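Local coordinates for protein acyl-CoA thioesterase YbgC (Helicobacter pylori, PDB 2PZH) that hydrolyses the thioester bond of acyl-CoAs, chiefly long-chain fatty acyl-CoAs and benzoyl-CoA, and may take part in phospholipid metabolism, at residues A[25-30]-A[84-89]; A[41-46]-A[114-119]; A[66-71]-A[88-93]; A[79-84]-A[108-113]. All coordinates share one frame; numbering follows the deposited sequence.

Contact 1: A[25-30]-A[84-89]; sequences KYCERA and LFQEIY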
# COMPACT_ATOMS: atom_id res chain seq x y z
N LYS A 25 -8.97 3.66 0.81
CA LYS A 25 -8.57 3.62 -0.61
C LYS A 25 -9.76 3.34 -1.53
O LYS A 25 -9.95 4.02 -2.53
CB LYS A 25 -7.47 2.60 -0.83
CG LYS A 25 -6.19 2.97 -0.09
CD LYS A 25 -5.09 1.97 -0.37
CE LYS A 25 -3.76 2.48 0.20
NZ LYS A 25 -2.58 1.79 -0.37
N TYR A 26 -10.55 2.31 -1.20
CA TYR A 26 -11.76 2.04 -1.99
C TYR A 26 -12.69 3.27 -2.10
O TYR A 26 -13.21 3.59 -3.20
CB TYR A 26 -12.53 0.88 -1.41
CG TYR A 26 -11.79 -0.43 -1.33
CD1 TYR A 26 -10.81 -0.79 -2.25
CD2 TYR A 26 -12.11 -1.33 -0.34
CE1 TYR A 26 -10.15 -2.03 -2.17
CE2 TYR A 26 -11.47 -2.57 -0.24
CZ TYR A 26 -10.50 -2.91 -1.15
OH TYR A 26 -9.89 -4.14 -1.02
N CYS A 27 -12.89 3.95 -0.98
CA CYS A 27 -13.75 5.13 -0.98
C CYS A 27 -13.16 6.21 -1.88
O CYS A 27 -13.87 6.86 -2.64
CB CYS A 27 -14.01 5.64 0.44
SG CYS A 27 -15.09 4.51 1.33
N GLU A 28 -11.84 6.38 -1.80
CA GLU A 28 -11.14 7.37 -2.60
C GLU A 28 -11.34 7.06 -4.07
O GLU A 28 -11.64 7.96 -4.85
CB GLU A 28 -9.65 7.39 -2.27
CG GLU A 28 -8.94 8.67 -2.69
CD GLU A 28 -8.91 8.89 -4.18
OE1 GLU A 28 -9.33 9.99 -4.59
OE2 GLU A 28 -8.44 8.00 -4.93
N ARG A 29 -11.13 5.80 -4.46
CA ARG A 29 -11.32 5.43 -5.87
C ARG A 29 -12.72 5.86 -6.35
O ARG A 29 -12.86 6.46 -7.43
CB ARG A 29 -11.16 3.92 -6.06
CG ARG A 29 -9.79 3.42 -5.64
CD ARG A 29 -9.69 1.94 -5.90
NE ARG A 29 -8.56 1.36 -5.18
CZ ARG A 29 -8.37 0.05 -5.06
NH1 ARG A 29 -9.25 -0.79 -5.61
NH2 ARG A 29 -7.33 -0.42 -4.38
N ALA A 30 -13.73 5.55 -5.54
CA ALA A 30 -15.13 5.91 -5.88
C ALA A 30 -15.32 7.40 -6.18
O ALA A 30 -16.00 7.78 -7.16
CB ALA A 30 -16.08 5.49 -4.74
N LEU A 84 -19.31 13.97 2.20
CA LEU A 84 -19.79 12.79 1.50
C LEU A 84 -20.05 11.66 2.47
O LEU A 84 -19.30 11.47 3.44
CB LEU A 84 -18.77 12.30 0.48
CG LEU A 84 -18.58 13.09 -0.81
CD1 LEU A 84 -17.73 14.28 -0.55
CD2 LEU A 84 -17.93 12.22 -1.89
N PHE A 85 -21.10 10.89 2.20
CA PHE A 85 -21.32 9.66 2.91
C PHE A 85 -21.00 8.50 1.99
O PHE A 85 -21.51 8.45 0.87
CB PHE A 85 -22.77 9.55 3.39
CG PHE A 85 -23.03 8.32 4.18
CD1 PHE A 85 -22.26 8.03 5.30
CD2 PHE A 85 -24.04 7.44 3.82
CE1 PHE A 85 -22.48 6.90 6.04
CE2 PHE A 85 -24.27 6.29 4.57
CZ PHE A 85 -23.49 6.03 5.68
N GLN A 86 -20.17 7.58 2.45
CA GLN A 86 -19.84 6.43 1.63
C GLN A 86 -20.00 5.14 2.42
O GLN A 86 -19.49 5.03 3.55
CB GLN A 86 -18.41 6.55 1.06
CG GLN A 86 -18.28 7.72 0.07
CD GLN A 86 -16.93 7.81 -0.56
OE1 GLN A 86 -15.99 8.32 0.05
NE2 GLN A 86 -16.81 7.34 -1.81
N GLU A 87 -20.69 4.19 1.81
CA GLU A 87 -20.89 2.87 2.41
C GLU A 87 -20.36 1.81 1.48
O GLU A 87 -20.50 1.91 0.26
CB GLU A 87 -22.37 2.60 2.66
CG GLU A 87 -22.95 3.37 3.82
CD GLU A 87 -24.40 2.96 4.12
OE1 GLU A 87 -24.84 3.13 5.27
OE2 GLU A 87 -25.09 2.48 3.21
N ILE A 88 -19.79 0.77 2.06
CA ILE A 88 -19.29 -0.34 1.27
C ILE A 88 -20.06 -1.59 1.64
O ILE A 88 -20.17 -1.94 2.82
CB ILE A 88 -17.76 -0.56 1.51
CG1 ILE A 88 -16.99 0.74 1.20
CG2 ILE A 88 -17.23 -1.79 0.76
CD1 ILE A 88 -15.48 0.64 1.39
N TYR A 89 -20.60 -2.26 0.62
CA TYR A 89 -21.28 -3.52 0.80
C TYR A 89 -20.58 -4.62 0.03
O TYR A 89 -20.16 -4.40 -1.13
CB TYR A 89 -22.71 -3.43 0.27
CG TYR A 89 -23.70 -2.82 1.24
CD1 TYR A 89 -23.72 -1.46 1.51
CD2 TYR A 89 -24.63 -3.63 1.88
CE1 TYR A 89 -24.66 -0.92 2.41
CE2 TYR A 89 -25.55 -3.12 2.76
CZ TYR A 89 -25.57 -1.78 3.02
OH TYR A 89 -26.54 -1.35 3.93

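Contact 2: A[41-46]-A[114-119]; sequences LPENEE and VNRSTY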
# COMPACT_ATOMS: atom_id res chain seq x y z
N LEU A 41 -9.80 15.36 -13.98
CA LEU A 41 -9.18 14.97 -12.72
C LEU A 41 -9.86 15.76 -11.61
O LEU A 41 -10.42 16.84 -11.86
CB LEU A 41 -7.67 15.25 -12.75
CG LEU A 41 -6.82 14.68 -13.90
CD1 LEU A 41 -5.34 15.00 -13.69
CD2 LEU A 41 -7.01 13.19 -14.08
N PRO A 42 -9.85 15.23 -10.37
CA PRO A 42 -10.48 15.94 -9.25
C PRO A 42 -9.59 17.04 -8.68
O PRO A 42 -9.46 17.18 -7.46
CB PRO A 42 -10.71 14.84 -8.21
CG PRO A 42 -9.63 13.86 -8.48
CD PRO A 42 -9.29 13.93 -9.95
N GLU A 43 -9.01 17.82 -9.58
CA GLU A 43 -8.14 18.94 -9.22
C GLU A 43 -8.10 19.85 -10.44
O GLU A 43 -8.44 19.42 -11.55
CB GLU A 43 -6.73 18.44 -8.89
CG GLU A 43 -6.17 17.45 -9.91
CD GLU A 43 -4.73 17.02 -9.62
OE1 GLU A 43 -3.80 17.80 -9.95
OE2 GLU A 43 -4.53 15.90 -9.10
N ASN A 44 -7.70 21.11 -10.25
CA ASN A 44 -7.64 22.05 -11.37
C ASN A 44 -6.42 22.98 -11.32
O ASN A 44 -5.55 22.81 -10.46
CB ASN A 44 -8.96 22.83 -11.52
CG ASN A 44 -9.05 24.03 -10.59
OD1 ASN A 44 -8.43 24.06 -9.53
ND2 ASN A 44 -9.82 25.03 -11.00
N GLU A 45 -6.38 23.95 -12.23
CA GLU A 45 -5.19 24.78 -12.45
C GLU A 45 -4.67 25.54 -11.22
O GLU A 45 -3.47 25.83 -11.14
CB GLU A 45 -5.39 25.74 -13.63
CG GLU A 45 -5.70 27.19 -13.25
CD GLU A 45 -7.16 27.44 -12.88
OE1 GLU A 45 -7.96 26.48 -12.86
OE2 GLU A 45 -7.51 28.61 -12.60
N GLU A 46 -5.54 25.86 -10.27
CA GLU A 46 -5.07 26.47 -9.01
C GLU A 46 -5.79 26.00 -7.74
O GLU A 46 -5.93 26.76 -6.78
CB GLU A 46 -5.08 28.00 -9.10
CG GLU A 46 -3.89 28.60 -9.85
CD GLU A 46 -3.92 30.11 -9.84
OE1 GLU A 46 -5.03 30.68 -9.82
OE2 GLU A 46 -2.83 30.73 -9.85
N VAL A 114 -8.67 24.00 -1.64
CA VAL A 114 -7.60 24.92 -1.24
C VAL A 114 -6.68 25.24 -2.41
O VAL A 114 -6.58 24.46 -3.36
CB VAL A 114 -6.77 24.32 -0.07
CG1 VAL A 114 -7.61 24.23 1.21
CG2 VAL A 114 -6.21 22.97 -0.45
N ASN A 115 -6.02 26.39 -2.35
CA ASN A 115 -4.91 26.68 -3.26
C ASN A 115 -3.74 25.77 -2.93
O ASN A 115 -3.50 25.46 -1.76
CB ASN A 115 -4.49 28.15 -3.16
CG ASN A 115 -3.29 28.47 -4.03
OD1 ASN A 115 -2.15 28.15 -3.69
ND2 ASN A 115 -3.54 29.11 -5.17
N ARG A 116 -2.99 25.35 -3.95
CA ARG A 116 -1.88 24.42 -3.72
C ARG A 116 -0.75 25.00 -2.85
O ARG A 116 -0.37 24.41 -1.84
CB ARG A 116 -1.31 23.92 -5.05
CG ARG A 116 -2.14 22.86 -5.74
CD ARG A 116 -1.40 22.30 -6.94
NE ARG A 116 -2.24 21.40 -7.74
CZ ARG A 116 -3.12 21.82 -8.64
NH1 ARG A 116 -3.84 20.94 -9.31
NH2 ARG A 116 -3.29 23.12 -8.86
N SER A 117 -0.21 26.14 -3.27
CA SER A 117 0.84 26.79 -2.50
C SER A 117 0.35 27.18 -1.11
O SER A 117 0.75 26.58 -0.10
CB SER A 117 1.35 28.04 -3.23
OG SER A 117 2.14 27.68 -4.36
N THR A 118 -0.55 28.16 -1.08
CA THR A 118 -1.03 28.72 0.17
C THR A 118 -1.75 27.73 1.08
O THR A 118 -1.71 27.86 2.30
CB THR A 118 -1.96 29.93 -0.10
OG1 THR A 118 -1.20 30.97 -0.72
CG2 THR A 118 -2.57 30.44 1.18
N TYR A 119 -2.42 26.75 0.47
CA TYR A 119 -3.25 25.80 1.22
C TYR A 119 -4.41 26.54 1.89
O TYR A 119 -5.03 26.05 2.83
CB TYR A 119 -2.40 25.06 2.26
CG TYR A 119 -2.82 23.63 2.48
CD1 TYR A 119 -2.43 22.63 1.60
CD2 TYR A 119 -3.60 23.29 3.58
CE1 TYR A 119 -2.82 21.31 1.81
CE2 TYR A 119 -3.98 21.98 3.80
CZ TYR A 119 -3.59 21.00 2.92
OH TYR A 119 -3.98 19.70 3.13

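Contact 3: A[66-71]-A[88-93]; sequences QVLEIR and IYCIQN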
# COMPACT_ATOMS: atom_id res chain seq x y z
N GLN A 66 -13.84 -11.41 -2.73
CA GLN A 66 -15.15 -10.75 -2.70
C GLN A 66 -15.17 -9.53 -3.62
O GLN A 66 -14.14 -8.95 -3.92
CB GLN A 66 -15.48 -10.37 -1.26
CG GLN A 66 -15.73 -11.60 -0.38
CD GLN A 66 -16.14 -11.26 1.03
OE1 GLN A 66 -15.83 -10.18 1.54
NE2 GLN A 66 -16.86 -12.17 1.66
N VAL A 67 -16.37 -9.17 -4.08
CA VAL A 67 -16.56 -7.93 -4.82
C VAL A 67 -17.35 -6.98 -3.94
O VAL A 67 -18.39 -7.34 -3.38
CB VAL A 67 -17.27 -8.17 -6.17
CG1 VAL A 67 -17.50 -6.84 -6.94
CG2 VAL A 67 -16.39 -9.16 -7.03
N LEU A 68 -16.81 -5.79 -3.77
CA LEU A 68 -17.38 -4.81 -2.86
C LEU A 68 -17.98 -3.70 -3.70
O LEU A 68 -17.44 -3.33 -4.73
CB LEU A 68 -16.30 -4.22 -1.94
CG LEU A 68 -15.45 -5.23 -1.16
CD1 LEU A 68 -14.51 -4.53 -0.18
CD2 LEU A 68 -16.35 -6.24 -0.43
N GLU A 69 -19.11 -3.18 -3.26
CA GLU A 69 -19.74 -2.09 -3.97
C GLU A 69 -19.64 -0.85 -3.11
O GLU A 69 -20.03 -0.87 -1.95
CB GLU A 69 -21.21 -2.44 -4.22
CG GLU A 69 -21.96 -1.37 -4.95
CD GLU A 69 -23.31 -1.86 -5.39
OE1 GLU A 69 -23.39 -2.36 -6.53
OE2 GLU A 69 -24.27 -1.79 -4.59
N ILE A 70 -19.11 0.22 -3.68
CA ILE A 70 -18.99 1.47 -2.96
C ILE A 70 -20.12 2.40 -3.38
O ILE A 70 -20.23 2.78 -4.55
CB ILE A 70 -17.61 2.15 -3.18
CG1 ILE A 70 -16.49 1.19 -2.76
CG2 ILE A 70 -17.49 3.34 -2.30
CD1 ILE A 70 -16.17 0.16 -3.77
N ARG A 71 -20.95 2.75 -2.42
CA ARG A 71 -22.08 3.65 -2.63
C ARG A 71 -21.82 5.05 -2.06
O ARG A 71 -21.52 5.22 -0.88
CB ARG A 71 -23.34 3.02 -2.03
CG ARG A 71 -23.54 1.60 -2.50
CD ARG A 71 -24.77 0.92 -1.89
NE ARG A 71 -24.82 -0.50 -2.28
CZ ARG A 71 -25.61 -1.41 -1.72
NH1 ARG A 71 -26.43 -1.08 -0.72
NH2 ARG A 71 -25.57 -2.66 -2.14
N ILE A 88 -19.79 0.77 2.06
CA ILE A 88 -19.29 -0.34 1.27
C ILE A 88 -20.06 -1.59 1.64
O ILE A 88 -20.17 -1.94 2.82
CB ILE A 88 -17.76 -0.56 1.51
CG1 ILE A 88 -16.99 0.74 1.20
CG2 ILE A 88 -17.23 -1.79 0.76
CD1 ILE A 88 -15.48 0.64 1.39
N TYR A 89 -20.60 -2.26 0.62
CA TYR A 89 -21.28 -3.52 0.80
C TYR A 89 -20.58 -4.62 0.03
O TYR A 89 -20.16 -4.40 -1.13
CB TYR A 89 -22.71 -3.43 0.27
CG TYR A 89 -23.70 -2.82 1.24
CD1 TYR A 89 -23.72 -1.46 1.51
CD2 TYR A 89 -24.63 -3.63 1.88
CE1 TYR A 89 -24.66 -0.92 2.41
CE2 TYR A 89 -25.55 -3.12 2.76
CZ TYR A 89 -25.57 -1.78 3.02
OH TYR A 89 -26.54 -1.35 3.93
N CYS A 90 -20.49 -5.80 0.62
CA CYS A 90 -20.05 -6.96 -0.15
C CYS A 90 -21.23 -7.43 -0.95
O CYS A 90 -22.28 -7.71 -0.36
CB CYS A 90 -19.60 -8.11 0.75
SG CYS A 90 -19.14 -9.55 -0.22
N ILE A 91 -21.06 -7.52 -2.27
CA ILE A 91 -22.17 -7.96 -3.15
C ILE A 91 -21.94 -9.29 -3.84
O ILE A 91 -22.88 -9.85 -4.42
CB ILE A 91 -22.51 -6.89 -4.22
CG1 ILE A 91 -21.30 -6.64 -5.14
CG2 ILE A 91 -23.01 -5.60 -3.56
CD1 ILE A 91 -21.59 -5.70 -6.34
N GLN A 92 -20.70 -9.79 -3.83
CA GLN A 92 -20.39 -11.09 -4.42
C GLN A 92 -19.28 -11.75 -3.62
O GLN A 92 -18.44 -11.06 -3.05
CB GLN A 92 -19.88 -10.94 -5.85
CG GLN A 92 -20.79 -10.26 -6.81
CD GLN A 92 -20.17 -10.16 -8.19
OE1 GLN A 92 -19.44 -11.07 -8.63
NE2 GLN A 92 -20.46 -9.06 -8.89
N ASN A 93 -19.28 -13.08 -3.60
CA ASN A 93 -18.12 -13.81 -3.06
C ASN A 93 -17.32 -14.40 -4.23
O ASN A 93 -17.78 -14.32 -5.38
CB ASN A 93 -18.55 -14.84 -2.03
CG ASN A 93 -19.67 -15.75 -2.55
OD1 ASN A 93 -19.51 -16.40 -3.57
ND2 ASN A 93 -20.80 -15.78 -1.84

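Contact 4: A[79-84]-A[108-113]; sequences KVFVVL and EIKFGF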
# COMPACT_ATOMS: atom_id res chain seq x y z
N LYS A 79 -20.44 26.26 -0.31
CA LYS A 79 -19.52 26.98 -1.18
C LYS A 79 -18.07 26.55 -0.95
O LYS A 79 -17.29 26.41 -1.90
CB LYS A 79 -19.67 28.49 -0.98
CG LYS A 79 -18.79 29.34 -1.88
CD LYS A 79 -19.36 30.73 -2.07
CE LYS A 79 -20.70 30.67 -2.80
NZ LYS A 79 -21.33 32.02 -2.94
N VAL A 80 -17.72 26.33 0.32
CA VAL A 80 -16.33 26.10 0.72
C VAL A 80 -15.98 24.63 1.06
O VAL A 80 -14.80 24.28 1.19
CB VAL A 80 -15.97 27.00 1.92
CG1 VAL A 80 -14.47 26.97 2.20
CG2 VAL A 80 -16.42 28.43 1.64
N PHE A 81 -16.99 23.78 1.19
CA PHE A 81 -16.72 22.38 1.52
C PHE A 81 -17.82 21.42 1.07
O PHE A 81 -18.94 21.82 0.72
CB PHE A 81 -16.40 22.22 3.03
CG PHE A 81 -17.60 22.33 3.94
CD1 PHE A 81 -18.49 21.28 4.07
CD2 PHE A 81 -17.81 23.47 4.70
CE1 PHE A 81 -19.58 21.36 4.92
CE2 PHE A 81 -18.90 23.57 5.55
CZ PHE A 81 -19.79 22.51 5.66
N VAL A 82 -17.48 20.13 1.05
CA VAL A 82 -18.48 19.11 0.77
C VAL A 82 -18.31 17.96 1.76
O VAL A 82 -17.19 17.60 2.12
CB VAL A 82 -18.35 18.60 -0.68
CG1 VAL A 82 -16.92 18.08 -0.95
CG2 VAL A 82 -19.43 17.55 -0.98
N VAL A 83 -19.43 17.40 2.20
CA VAL A 83 -19.39 16.23 3.04
C VAL A 83 -20.03 15.08 2.29
O VAL A 83 -21.16 15.18 1.81
CB VAL A 83 -20.08 16.45 4.40
CG1 VAL A 83 -20.03 15.18 5.24
CG2 VAL A 83 -19.44 17.62 5.16
N LEU A 84 -19.31 13.97 2.20
CA LEU A 84 -19.79 12.79 1.50
C LEU A 84 -20.05 11.66 2.47
O LEU A 84 -19.30 11.47 3.44
CB LEU A 84 -18.77 12.30 0.48
CG LEU A 84 -18.58 13.09 -0.81
CD1 LEU A 84 -17.73 14.28 -0.55
CD2 LEU A 84 -17.93 12.22 -1.89
N GLU A 108 -18.12 9.01 6.79
CA GLU A 108 -18.56 10.34 6.47
C GLU A 108 -17.28 11.12 6.41
O GLU A 108 -16.51 11.12 7.37
CB GLU A 108 -19.45 10.90 7.58
CG GLU A 108 -19.90 12.32 7.31
CD GLU A 108 -20.84 12.85 8.38
OE1 GLU A 108 -21.77 12.13 8.79
OE2 GLU A 108 -20.66 14.02 8.79
N ILE A 109 -17.05 11.78 5.29
CA ILE A 109 -15.79 12.47 5.06
C ILE A 109 -16.04 13.88 4.58
O ILE A 109 -16.85 14.10 3.67
CB ILE A 109 -14.96 11.72 4.01
CG1 ILE A 109 -14.80 10.25 4.44
CG2 ILE A 109 -13.59 12.40 3.83
CD1 ILE A 109 -14.34 9.31 3.34
N LYS A 110 -15.34 14.83 5.20
CA LYS A 110 -15.45 16.24 4.86
C LYS A 110 -14.20 16.69 4.10
O LYS A 110 -13.08 16.37 4.49
CB LYS A 110 -15.63 17.06 6.13
CG LYS A 110 -15.76 18.57 5.92
CD LYS A 110 -16.11 19.25 7.25
CE LYS A 110 -16.38 20.73 7.08
NZ LYS A 110 -15.13 21.52 7.21
N PHE A 111 -14.42 17.40 3.00
CA PHE A 111 -13.34 17.91 2.16
C PHE A 111 -13.47 19.42 2.07
O PHE A 111 -14.58 19.95 2.04
CB PHE A 111 -13.44 17.34 0.75
CG PHE A 111 -13.45 15.85 0.70
CD1 PHE A 111 -12.27 15.15 0.52
CD2 PHE A 111 -14.64 15.15 0.81
CE1 PHE A 111 -12.29 13.77 0.49
CE2 PHE A 111 -14.67 13.79 0.78
CZ PHE A 111 -13.49 13.09 0.62
N GLY A 112 -12.34 20.11 2.04
CA GLY A 112 -12.30 21.52 1.67
C GLY A 112 -11.64 21.63 0.31
O GLY A 112 -11.11 20.66 -0.20
N PHE A 113 -11.67 22.82 -0.28
CA PHE A 113 -10.91 23.07 -1.50
C PHE A 113 -9.91 24.17 -1.18
O PHE A 113 -10.23 25.14 -0.50
CB PHE A 113 -11.83 23.46 -2.66
CG PHE A 113 -11.22 23.25 -4.02
CD1 PHE A 113 -11.18 21.98 -4.58
CD2 PHE A 113 -10.71 24.31 -4.74
CE1 PHE A 113 -10.62 21.76 -5.84
CE2 PHE A 113 -10.15 24.11 -6.01
CZ PHE A 113 -10.11 22.83 -6.56

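Contact 1: A[25-30]-A[84-89]
C27 and Q86 meet where helix 22-36 lies across the inner face of strand 81-92, the sausage-in-bun arrangement of the hot-dog fold. The two short segments run at 118° to each other with their axes 9.5 Å apart at closest approach. In the close part Q86, extended beyond CG, brings its amide up to the helix: OE1 sits 3.4 Å from C27 CB, while NE2 donates to C27 O at 3.1 Å and also lies against A30 CB. That bond is moderately bent, and the donor is tilted out of the carbonyl plane. Two residues further along the strand, the packing is looser and wholly apolar: I88 CD1 lies 3.9 Å from C27 SG and 4.1 Å from Y26 CB, in line with the edge of the Y26 ring. The end of R29, partly exposed, leads away from the strand to a salt bridge with E10 of a third subunit. Q86 has further partners, R31 NH1 at its OE1 and T72 OG1 at its NE2. The buried amide is thus bonded at both OE1 and NE2, and it joins the C27 carbonyl of the helix to the strand, consistent with a polar tie between helix and sheet.

Contact 2: A[41-46]-A[114-119]
R116 starts with CG anti to its carbonyl carbon (chi1 -77°) and runs extended as far as NE, which carries its guanidinium across to E43 and N44; E43 answers with CG between its backbone N and carbonyl carbon (chi1 47°). The result is an end-on, two-nitrogen grip of R116 on one carbonyl oxygen, joining the segment around the short, weakly bonded strand at about 43-44 to the loop between strands 102-114 and 121-122 at the surface of the hot-dog domain. NH1 and NH2 of R116 both donate to N44 O, each at 2.8 Å, and the oxygen lies close to the guanidinium plane. NH1 also forms a salt bridge with E43 OE1 at 3.2 Å. Here the two side chains cross at about a right angle, their flat ends turned 47° apart, and the nitrogen approaches from above the carboxylate plane.

Neighbouring subunits add further partners: R116 NE pairs with E15 of a second subunit, and E43 OE2 is hydrogen-bonded to Y9 of a third. The arginine therefore links two loops of one chain to the tetramer, and its charge is probably well compensated by the two carboxylates. Beside it E46 packs its backbone over N115, with E46 O 3.7 Å from N115 CA. N115 itself shapes its loop through an Asx motif, in which N115 OD1 accepts from T118 N at 3.1 Å.

Contact 3: A[66-71]-A[88-93]
R71 lays its guanidinium flat on the ring of Y89, a stack that joins strands 67-77 and 81-92 across their hairpin. The planes are only 8° apart, with NH1 over the ring centre and R71 CZ 4.1 Å from the centroid, a cation-pi contact. E69 fixes the rotation of the arginine from its own strand: one oxygen, OE2, takes both NE and NH2 of R71, the NE bond measuring 2.7 Å. The charge over the aromatic face is thus probably tempered by a carboxylate held at the guanidinium edge.

I91, in the bulge, crosses E69 at about a right angle, its CG2 resting 3.7 Å from E69 CB; I91 CG1 lies between backbone N and carbonyl carbon (chi1 62°), which brings it against V67 O. Next to it V67 and Q92 lie side by side and point the same way, CB to CB 3.8 Å.

The face opposite E69 and Y89 carries L68, I70, I88 and C90. I88 offers CG2 to L68 CB at 3.7 Å and aligns its CG1 branch with that of I70, while L68 CD2 reaches C90 CB. Helix 22-36 covers this side through Y23, Y26, C27 and A30.

E69 and Y89 exchange both backbone bonds, E69 N to Y89 O being 2.7 Å. Farther along, V67 O accepts from I91 N at 2.9 Å and, weakly, from Q92 N. Both residues therefore face V67, a classic beta bulge set in an antiparallel hairpin of the hot-dog sheet.

Contact 4: A[79-84]-A[108-113]
This is an antiparallel strand pairing in the hairpin of strands 81-92 and 102-114, part of the long curved sheet of the hot-dog fold, and F81, V83, K110, L84 and F111 carry most of its side-chain contact. The short segments run at 165°, and from V82 to L84 the backbone ladder is regular: V82 and F111 exchange two bonds, as do L84 and I109, with F111 N to V82 O at 2.9 Å. V83 and K110 form the non-hydrogen-bonded pair between them.

The two faces differ in chemistry. On one, K110 arches over the F81 ring. Its CE sits above the ring centre, 3.7 Å from the centroid and 10° off the normal, so the methylene makes a CH-pi contact; NZ, turned by a bend at chi4 (-88°), remains over the same face at 4.4 Å from the centroid, a cation-pi interaction. V83 continues this row, touching K110 CG through CG2 and E108 CG through CG1 at 3.5 Å.

On the other face the side-chain contacts between the two strands are apolar. L84 meets F111 at about a right angle, CD1 3.4 Å from CE2 of the ring, and V82 CG1 packs on F111 CB. R31 of helix 22-36 reaches L84, I109 and F111 on this side, strand 67-77 flanks segment 79-84 through T72, K75, E76 and L77, and strand 47-58 borders segment 108-113 with I51, S53 and I54.

Three of the four contacts build on strand 81-92. Contact 3 pairs one end of it with strand 67-77, contact 4 pairs its other end with strand 102-114, and contact 1 sets helix 22-36 across the middle, sharing I88 and Y89 with contact 3 and L84 with contact 4. Contacts 1 and 4 are buried, contact 3 is partly so, and contact 2 is at the surface, about 32 Å from contact 3 between centres. Chemistry follows place: backbone ladders with apolar inner faces and cation-pi outer faces in the sheet, one side-chain amide hydrogen bond under the helix, and charged groups shared with neighbouring subunits in contact 2, which touches contact 4 through N44 and F113.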